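Local coordinates for protein alginate lyase (Paenibacillus sp. FPU-7, PDB 6KFN) that cleaves the glycosidic bonds of alginate by beta-elimination, probably on the surface of a right-handed parallel beta-helix, at residues Met89-Gly95 with Ile111-Glu117; Lys187-Val191 with Gln246-Trp250; Ala21-Asp25 with Ser48-Thr52. All coordinates share one frame; numbering follows the deposited sequence.

Contact 1: residues Met89-Gly95 with Ile111-Glu117; sequences MTGALKG and IYDIGDE
K94 NZ is gripped by two carboxylates in a salt-bridge network. The shorter salt bridge, 2.7 Å to E117 OE1, meets that oxygen on the syn side, 18° out of the carboxylate plane. The other, 3.1 Å to D116 OD2, uses the anti lone pair. A water that donates to E117 OE2, itself also bonded to H120 ND1, adds a weak third bond to NZ. The lysine starts out away from these acids and returns through a bend (chi2 -70°), which sets CD 3.2 Å from E117 OE1. An alanine here takes away the shared ammonium, and the D116 and E117 carboxylates would probably be left as two close negative charges with no cation between them. L93 flanks the network, its CD1 3.5 Å from D116 CG. At the opposite end, T90 OG1 donates to Y112 O over 2.7 Å from above the carbonyl plane, and T90 CB rests on the tyrosine ring, 4.0 Å from the centroid, as a CH-pi contact. Backbone bonds run between these ends: Y112 N to M89 O, G91 N to D113 O, G115 N to A92 O, D116 N to L93 O and G95 N to E117 O. Strand 88-92 lies between 63-65 and 110-114, with T90 touching V63 and S65; beyond, the Y112 ring meets Y136 of strand 134-136, their planes about 10° apart.

Contact 2: residues Lys187-Val191 with Gln246-Trp250; sequences KEGTV and QVAGW
W250 lays its indole under the peptide of G189, and its atoms can be followed outward in order. CB comes first, 4.3 Å from E188 CB. With CG swung anti to the carbonyl carbon (chi1 -67°), the ring plane extends beneath the 187-191 loop: CE3 is 3.3 Å from G189 N, which sits over one face toward the rim. G189 CA stands 3.5 Å from the centroid of the six-membered ring and 14° off its normal, the geometry of a CH-pi contact over the face. At the far rim CZ3 approaches T190 O to 3.3 Å, and V191 CG2, near the ring plane at the edge, is 3.8 Å from the same CZ3. G189 occupies the third position of a type II turn from K187 to T190, where, at a phi of 97°, a CB would run into the carbonyl O of E188; K187 O takes bonds from both T190 N and T190 OG1. Beside the indole, the E188 carboxylate packs on the aliphatic part of Q246, with CD 3.5 Å from Q246 CB, and a water accepts from Q246 NE2 and lies within bonding distance of E188 OE2. OE2 also accepts from K155 N. W158 meets W250 edge-to-face. A second type II turn, V247 to W250, delivers the tryptophan. Strand 215-217 runs between strands 184-186 and 241-243, which precede the two loops, so loops two coils apart meet, as the stacked turns of a right-handed parallel beta-helix allow.

Contact 3: residues Ala21-Asp25 with Ser48-Thr52; sequences AKPGD and SQPIT
I51 carries CG1 anti to its carbonyl carbon (chi1 -53°) and continues extended to CD1, which brings CG1 to 3.5 Å from K22 O while CG2 lies 4.2 Å from A21 CB. Above this side chain the 21-25 segment folds as a type II turn from K22 to D25, with G24 in the third position at a phi of 87°, where a side chain would press on the carbonyl O of P23. K22 N donates to D25 OD2 from well above the carboxylate plane. The other carboxylate oxygen, OD1, turns outside the two segments to a salt bridge with R4 of strand 4-8. T52 N donates to D25 O at 2.9 Å with an N-H...O angle of 168°; this bond opens the parallel pairing of strands 25-29 and 51-55, neighbouring rungs of the beta-solenoid, with strand 4-8 on the far flank of 25-29. Next to it G24 N reaches P50 O at 2.9 Å, but less directly, from above the carbonyl plane, and makes only a weak bond to Q49 O. P23 CB abuts Q49 CB at 3.5 Å. One water donates to D25 O and to P50 O and accepts from T52 OG1.

The three contacts follow one another along the chain, contact 3 closing before contact 1 opens and contact 1 before contact 2. None touches another: nearest atoms are about 9 Å apart between contacts 1 and 2, about 10 Å between 1 and 3, and about 22 Å between 2 and 3. Contacts 1 and 2 have centres 27 Å apart; neither binds sodium directly, but the E117 side chain lies about 8 Å from a sodium ion and the Q246 side chain about 9 Å from one. E117 touches the sodium ligand E147, and K187 bonds to the ligand D185. Contact 3, 34 Å from contact 2 between centres, belongs to the N-terminal end of the solenoid.

Contact 1: residues Met89-Gly95 with Ile111-Glu117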
loop_
_atom_site.group_PDB
_atom_site.type_symbol
_atom_site.label_atom_id
_atom_site.label_comp_id
_atom_site.label_asym_id
_atom_site.label_seq_id
_atom_site.Cartn_x
_atom_site.Cartn_y
_atom_site.Cartn_z
ATOM N N MET A 89 8.255 -10.064 -2.377
ATOM C CA MET A 89 8.049 -10.235 -0.948
ATOM C C MET A 89 6.837 -11.144 -0.750
ATOM O O MET A 89 5.776 -10.884 -1.321
ATOM C CB MET A 89 7.786 -8.907 -0.202
ATOM C CG MET A 89 8.971 -7.966 -0.006
ATOM S SD MET A 89 9.313 -6.968 -1.435
ATOM C CE MET A 89 10.682 -5.955 -0.755
ATOM N N THR A 90 6.989 -12.177 0.060
ATOM C CA THR A 90 5.942 -13.155 0.231
ATOM C C THR A 90 6.032 -13.841 1.571
ATOM O O THR A 90 7.010 -13.713 2.303
ATOM C CB THR A 90 6.023 -14.167 -0.931
ATOM O OG1 THR A 90 4.837 -14.962 -0.983
ATOM C CG2 THR A 90 7.201 -15.120 -0.835
ATOM N N GLY A 91 4.999 -14.647 1.860
ATOM C CA GLY A 91 5.170 -15.667 2.871
ATOM C C GLY A 91 5.244 -15.188 4.309
ATOM O O GLY A 91 5.960 -15.783 5.136
ATOM N N ALA A 92 4.518 -14.148 4.636
ATOM C CA ALA A 92 4.517 -13.555 5.961
ATOM C C ALA A 92 3.154 -12.965 6.232
ATOM O O ALA A 92 2.335 -12.780 5.337
ATOM C CB ALA A 92 5.592 -12.490 6.091
ATOM N N LEU A 93 2.940 -12.573 7.484
ATOM C CA LEU A 93 1.684 -11.950 7.895
ATOM C C LEU A 93 1.486 -10.575 7.291
ATOM O O LEU A 93 0.369 -10.165 6.995
ATOM C CB LEU A 93 1.602 -11.893 9.422
ATOM C CG LEU A 93 0.270 -11.451 10.007
ATOM C CD1 LEU A 93 -0.821 -12.454 9.766
ATOM C CD2 LEU A 93 0.403 -11.218 11.521
ATOM N N LYS A 94 2.579 -9.836 7.139
ATOM C CA LYS A 94 2.584 -8.559 6.445
ATOM C C LYS A 94 3.695 -8.597 5.417
ATOM O O LYS A 94 4.722 -9.247 5.627
ATOM C CB LYS A 94 2.919 -7.403 7.407
ATOM C CG LYS A 94 2.379 -7.503 8.845
ATOM C CD LYS A 94 0.919 -7.347 8.866
ATOM C CE LYS A 94 0.374 -7.176 10.314
ATOM N NZ LYS A 94 -1.134 -7.135 10.345
ATOM N N GLY A 95 3.533 -7.883 4.300
ATOM C CA GLY A 95 4.580 -7.829 3.309
ATOM C C GLY A 95 5.702 -6.882 3.744
ATOM O O GLY A 95 6.767 -7.312 4.170
ATOM N N ILE A 111 4.443 -8.198 -4.367
ATOM C CA ILE A 111 4.159 -8.525 -2.976
ATOM C C ILE A 111 2.901 -9.389 -2.977
ATOM O O ILE A 111 1.862 -8.945 -3.481
ATOM C CB ILE A 111 3.955 -7.256 -2.139
ATOM C CG1 ILE A 111 5.197 -6.365 -2.238
ATOM C CG2 ILE A 111 3.590 -7.607 -0.709
ATOM C CD1 ILE A 111 5.031 -5.015 -1.611
ATOM N N TYR A 112 3.000 -10.613 -2.455
ATOM C CA TYR A 112 1.907 -11.558 -2.655
ATOM C C TYR A 112 1.970 -12.676 -1.639
ATOM O O TYR A 112 3.017 -12.995 -1.067
ATOM C CB TYR A 112 1.974 -12.162 -4.093
ATOM C CG TYR A 112 3.285 -12.883 -4.367
ATOM C CD1 TYR A 112 4.414 -12.161 -4.749
ATOM C CD2 TYR A 112 3.443 -14.245 -4.173
ATOM C CE1 TYR A 112 5.629 -12.735 -4.941
ATOM C CE2 TYR A 112 4.727 -14.859 -4.370
ATOM C CZ TYR A 112 5.802 -14.059 -4.747
ATOM O OH TYR A 112 7.095 -14.539 -4.965
ATOM N N ASP A 113 0.811 -13.320 -1.469
ATOM C CA ASP A 113 0.638 -14.449 -0.555
ATOM C C ASP A 113 1.004 -14.035 0.875
ATOM O O ASP A 113 1.908 -14.548 1.530
ATOM C CB ASP A 113 1.353 -15.717 -1.004
ATOM C CG ASP A 113 0.796 -16.294 -2.288
ATOM O OD1 ASP A 113 -0.352 -16.021 -2.658
ATOM O OD2 ASP A 113 1.580 -17.053 -2.930
ATOM N N ILE A 114 0.219 -13.060 1.355
ATOM C CA ILE A 114 0.405 -12.374 2.623
ATOM C C ILE A 114 -0.799 -12.674 3.516
ATOM O O ILE A 114 -1.949 -12.655 3.061
ATOM C CB ILE A 114 0.538 -10.844 2.379
ATOM C CG1 ILE A 114 1.706 -10.525 1.436
ATOM C CG2 ILE A 114 0.669 -10.099 3.674
ATOM C CD1 ILE A 114 3.065 -10.996 1.901
ATOM N N GLY A 115 -0.541 -12.937 4.797
ATOM C CA GLY A 115 -1.630 -13.293 5.702
ATOM C C GLY A 115 -2.640 -12.170 5.940
ATOM O O GLY A 115 -3.857 -12.404 5.918
ATOM N N ASP A 116 -2.140 -10.963 6.220
ATOM C CA ASP A 116 -2.928 -9.762 6.432
ATOM C C ASP A 116 -2.605 -8.791 5.292
ATOM O O ASP A 116 -2.846 -9.135 4.131
ATOM C CB ASP A 116 -2.679 -9.186 7.839
ATOM C CG ASP A 116 -3.209 -10.058 8.974
ATOM O OD1 ASP A 116 -3.908 -11.061 8.778
ATOM O OD2 ASP A 116 -2.898 -9.641 10.136
ATOM N N GLU A 117 -2.055 -7.604 5.606
ATOM C CA GLU A 117 -1.961 -6.521 4.629
ATOM C C GLU A 117 -0.612 -6.510 3.908
ATOM O O GLU A 117 0.444 -6.821 4.460
ATOM C CB GLU A 117 -2.287 -5.164 5.263
ATOM C CG GLU A 117 -1.273 -4.562 6.235
ATOM C CD GLU A 117 -1.351 -5.008 7.696
ATOM O OE1 GLU A 117 -1.922 -6.082 7.988
ATOM O OE2 GLU A 117 -0.783 -4.300 8.585
HETATM O O HOH W 1 4.248 -17.453 -1.924
HETATM O O HOH W 2 -1.573 -3.960 11.174
#

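Contact 2: residues Lys187-Val191 with Gln246-Trp250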
loop_
_atom_site.group_PDB
_atom_site.type_symbol
_atom_site.label_atom_id
_atom_site.label_comp_id
_atom_site.label_asym_id
_atom_site.label_seq_id
_atom_site.Cartn_x
_atom_site.Cartn_y
_atom_site.Cartn_z
ATOM N N LYS A 187 -6.244 5.682 6.485
ATOM C CA LYS A 187 -6.841 5.860 7.791
ATOM C C LYS A 187 -6.993 7.315 8.214
ATOM O O LYS A 187 -6.241 8.222 7.830
ATOM C CB LYS A 187 -6.017 5.134 8.857
ATOM C CG LYS A 187 -6.017 3.620 8.672
ATOM C CD LYS A 187 -7.449 3.070 8.759
ATOM C CE LYS A 187 -7.609 1.592 8.677
ATOM N NZ LYS A 187 -9.020 1.138 8.589
ATOM N N GLU A 188 -7.981 7.497 9.096
ATOM C CA GLU A 188 -8.102 8.722 9.862
ATOM C C GLU A 188 -6.761 9.069 10.489
ATOM O O GLU A 188 -6.041 8.209 10.995
ATOM C CB GLU A 188 -9.194 8.569 10.925
ATOM C CG GLU A 188 -9.002 7.429 11.946
ATOM C CD GLU A 188 -9.616 6.074 11.590
ATOM O OE1 GLU A 188 -9.674 5.714 10.389
ATOM O OE2 GLU A 188 -10.015 5.388 12.557
ATOM N N GLY A 189 -6.460 10.369 10.500
ATOM C CA GLY A 189 -5.218 10.895 11.046
ATOM C C GLY A 189 -4.134 11.154 10.026
ATOM O O GLY A 189 -3.208 11.906 10.312
ATOM N N THR A 190 -4.230 10.501 8.855
ATOM C CA THR A 190 -3.272 10.733 7.785
ATOM C C THR A 190 -3.685 11.934 6.960
ATOM O O THR A 190 -4.880 12.205 6.776
ATOM C CB THR A 190 -3.130 9.501 6.876
ATOM O OG1 THR A 190 -4.324 9.297 6.089
ATOM C CG2 THR A 190 -2.763 8.253 7.648
ATOM N N VAL A 191 -2.681 12.621 6.418
ATOM C CA VAL A 191 -2.881 13.795 5.584
ATOM C C VAL A 191 -2.069 13.661 4.308
ATOM O O VAL A 191 -0.888 13.358 4.354
ATOM C CB VAL A 191 -2.481 15.073 6.350
ATOM C CG1 VAL A 191 -2.538 16.257 5.521
ATOM C CG2 VAL A 191 -3.326 15.248 7.609
ATOM N N GLN A 246 -14.370 8.852 10.791
ATOM C CA GLN A 246 -14.188 8.081 12.004
ATOM C C GLN A 246 -13.987 8.936 13.232
ATOM O O GLN A 246 -14.240 8.472 14.362
ATOM C CB GLN A 246 -12.977 7.159 11.846
ATOM C CG GLN A 246 -13.108 6.160 10.741
ATOM C CD GLN A 246 -14.456 5.431 10.680
ATOM O OE1 GLN A 246 -15.348 5.765 9.881
ATOM N NE2 GLN A 246 -14.609 4.479 11.573
ATOM N N VAL A 247 -13.481 10.154 13.031
ATOM C CA VAL A 247 -13.202 11.154 14.046
ATOM C C VAL A 247 -13.593 12.469 13.405
ATOM O O VAL A 247 -13.289 12.683 12.222
ATOM C CB VAL A 247 -11.684 11.161 14.416
ATOM C CG1 VAL A 247 -11.391 12.291 15.395
ATOM C CG2 VAL A 247 -11.260 9.832 14.956
ATOM N N ALA A 248 -14.317 13.335 14.130
ATOM C CA ALA A 248 -14.780 14.580 13.522
ATOM C C ALA A 248 -13.625 15.343 12.862
ATOM O O ALA A 248 -12.510 15.431 13.411
ATOM C CB ALA A 248 -15.468 15.461 14.551
ATOM N N GLY A 249 -13.907 15.914 11.694
ATOM C CA GLY A 249 -12.925 16.673 10.965
ATOM C C GLY A 249 -11.958 15.847 10.147
ATOM O O GLY A 249 -11.073 16.423 9.512
ATOM N N TRP A 250 -12.122 14.519 10.162
ATOM C CA TRP A 250 -11.384 13.614 9.288
ATOM C C TRP A 250 -12.327 13.115 8.196
ATOM O O TRP A 250 -13.520 13.398 8.190
ATOM C CB TRP A 250 -10.710 12.496 10.117
ATOM C CG TRP A 250 -9.642 13.057 10.999
ATOM C CD1 TRP A 250 -9.776 13.475 12.305
ATOM C CD2 TRP A 250 -8.301 13.383 10.622
ATOM N NE1 TRP A 250 -8.592 14.002 12.761
ATOM C CE2 TRP A 250 -7.680 13.964 11.748
ATOM C CE3 TRP A 250 -7.573 13.274 9.435
ATOM C CZ2 TRP A 250 -6.359 14.441 11.700
ATOM C CZ3 TRP A 250 -6.272 13.726 9.393
ATOM C CH2 TRP A 250 -5.675 14.317 10.522
HETATM O O HOH W 3 -12.305 3.993 13.044
#

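Contact 3: residues Ala21-Asp25 with Ser48-Thr52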
loop_
_atom_site.group_PDB
_atom_site.type_symbol
_atom_site.label_atom_id
_atom_site.label_comp_id
_atom_site.label_asym_id
_atom_site.label_seq_id
_atom_site.Cartn_x
_atom_site.Cartn_y
_atom_site.Cartn_z
ATOM N N ALA A 21 24.217 -1.939 7.990
ATOM C CA ALA A 21 23.916 -1.033 6.901
ATOM C C ALA A 21 24.373 0.379 7.231
ATOM O O ALA A 21 24.191 0.863 8.356
ATOM C CB ALA A 21 22.423 -1.032 6.608
ATOM N N LYS A 22 24.907 1.042 6.214
ATOM C CA LYS A 22 25.412 2.407 6.275
ATOM C C LYS A 22 24.871 3.208 5.102
ATOM O O LYS A 22 24.615 2.646 4.029
ATOM C CB LYS A 22 26.950 2.404 6.200
ATOM C CG LYS A 22 27.597 1.636 7.338
ATOM C CD LYS A 22 29.113 1.645 7.224
ATOM C CE LYS A 22 29.752 0.833 8.325
ATOM N NZ LYS A 22 31.187 0.528 8.088
ATOM N N PRO A 23 24.715 4.536 5.268
ATOM C CA PRO A 23 24.380 5.387 4.126
ATOM C C PRO A 23 25.249 5.066 2.920
ATOM O O PRO A 23 26.478 4.952 3.032
ATOM C CB PRO A 23 24.604 6.818 4.665
ATOM C CG PRO A 23 24.384 6.664 6.167
ATOM C CD PRO A 23 25.026 5.320 6.470
ATOM N N GLY A 24 24.627 4.936 1.744
ATOM C CA GLY A 24 25.329 4.662 0.507
ATOM C C GLY A 24 25.559 3.192 0.213
ATOM O O GLY A 24 26.078 2.854 -0.849
ATOM N N ASP A 25 25.153 2.305 1.109
ATOM C CA ASP A 25 25.286 0.879 0.825
ATOM C C ASP A 25 24.341 0.476 -0.312
ATOM O O ASP A 25 23.204 0.933 -0.387
ATOM C CB ASP A 25 24.988 0.023 2.053
ATOM C CG ASP A 25 26.103 -0.085 3.050
ATOM O OD1 ASP A 25 27.237 0.398 2.764
ATOM O OD2 ASP A 25 25.861 -0.697 4.102
ATOM N N SER A 48 21.187 12.109 -0.203
ATOM C CA SER A 48 22.418 12.011 -0.989
ATOM C C SER A 48 23.069 10.630 -0.868
ATOM O O SER A 48 23.875 10.262 -1.736
ATOM C CB SER A 48 23.413 13.063 -0.515
ATOM O OG SER A 48 22.892 14.371 -0.653
ATOM N N GLN A 49 22.787 9.915 0.215
ATOM C CA GLN A 49 23.379 8.625 0.547
ATOM C C GLN A 49 22.267 7.657 0.958
ATOM O O GLN A 49 22.229 7.243 2.111
ATOM C CB GLN A 49 24.411 8.726 1.700
ATOM C CG GLN A 49 25.531 9.758 1.625
ATOM C CD GLN A 49 26.414 9.807 2.879
ATOM O OE1 GLN A 49 27.323 8.998 3.072
ATOM N NE2 GLN A 49 26.019 10.718 3.781
ATOM N N PRO A 50 21.355 7.268 0.059
ATOM C CA PRO A 50 20.309 6.316 0.455
ATOM C C PRO A 50 20.947 4.963 0.726
ATOM O O PRO A 50 22.086 4.688 0.329
ATOM C CB PRO A 50 19.370 6.285 -0.758
ATOM C CG PRO A 50 20.278 6.671 -1.913
ATOM C CD PRO A 50 21.232 7.680 -1.334
ATOM N N ILE A 51 20.185 4.094 1.382
ATOM C CA ILE A 51 20.560 2.697 1.582
ATOM C C ILE A 51 19.679 1.882 0.645
ATOM O O ILE A 51 18.464 2.030 0.673
ATOM C CB ILE A 51 20.417 2.243 3.046
ATOM C CG1 ILE A 51 21.155 3.179 3.975
ATOM C CG2 ILE A 51 20.949 0.809 3.177
ATOM C CD1 ILE A 51 21.027 2.861 5.458
ATOM N N THR A 52 20.283 1.052 -0.209
ATOM C CA THR A 52 19.539 0.314 -1.219
ATOM C C THR A 52 19.548 -1.177 -0.908
ATOM O O THR A 52 20.592 -1.745 -0.592
ATOM C CB THR A 52 20.149 0.569 -2.603
ATOM O OG1 THR A 52 20.052 1.972 -2.870
ATOM C CG2 THR A 52 19.443 -0.180 -3.713
HETATM O O HOH W 4 28.505 6.101 4.232
HETATM O O HOH W 5 22.428 3.122 -1.894
#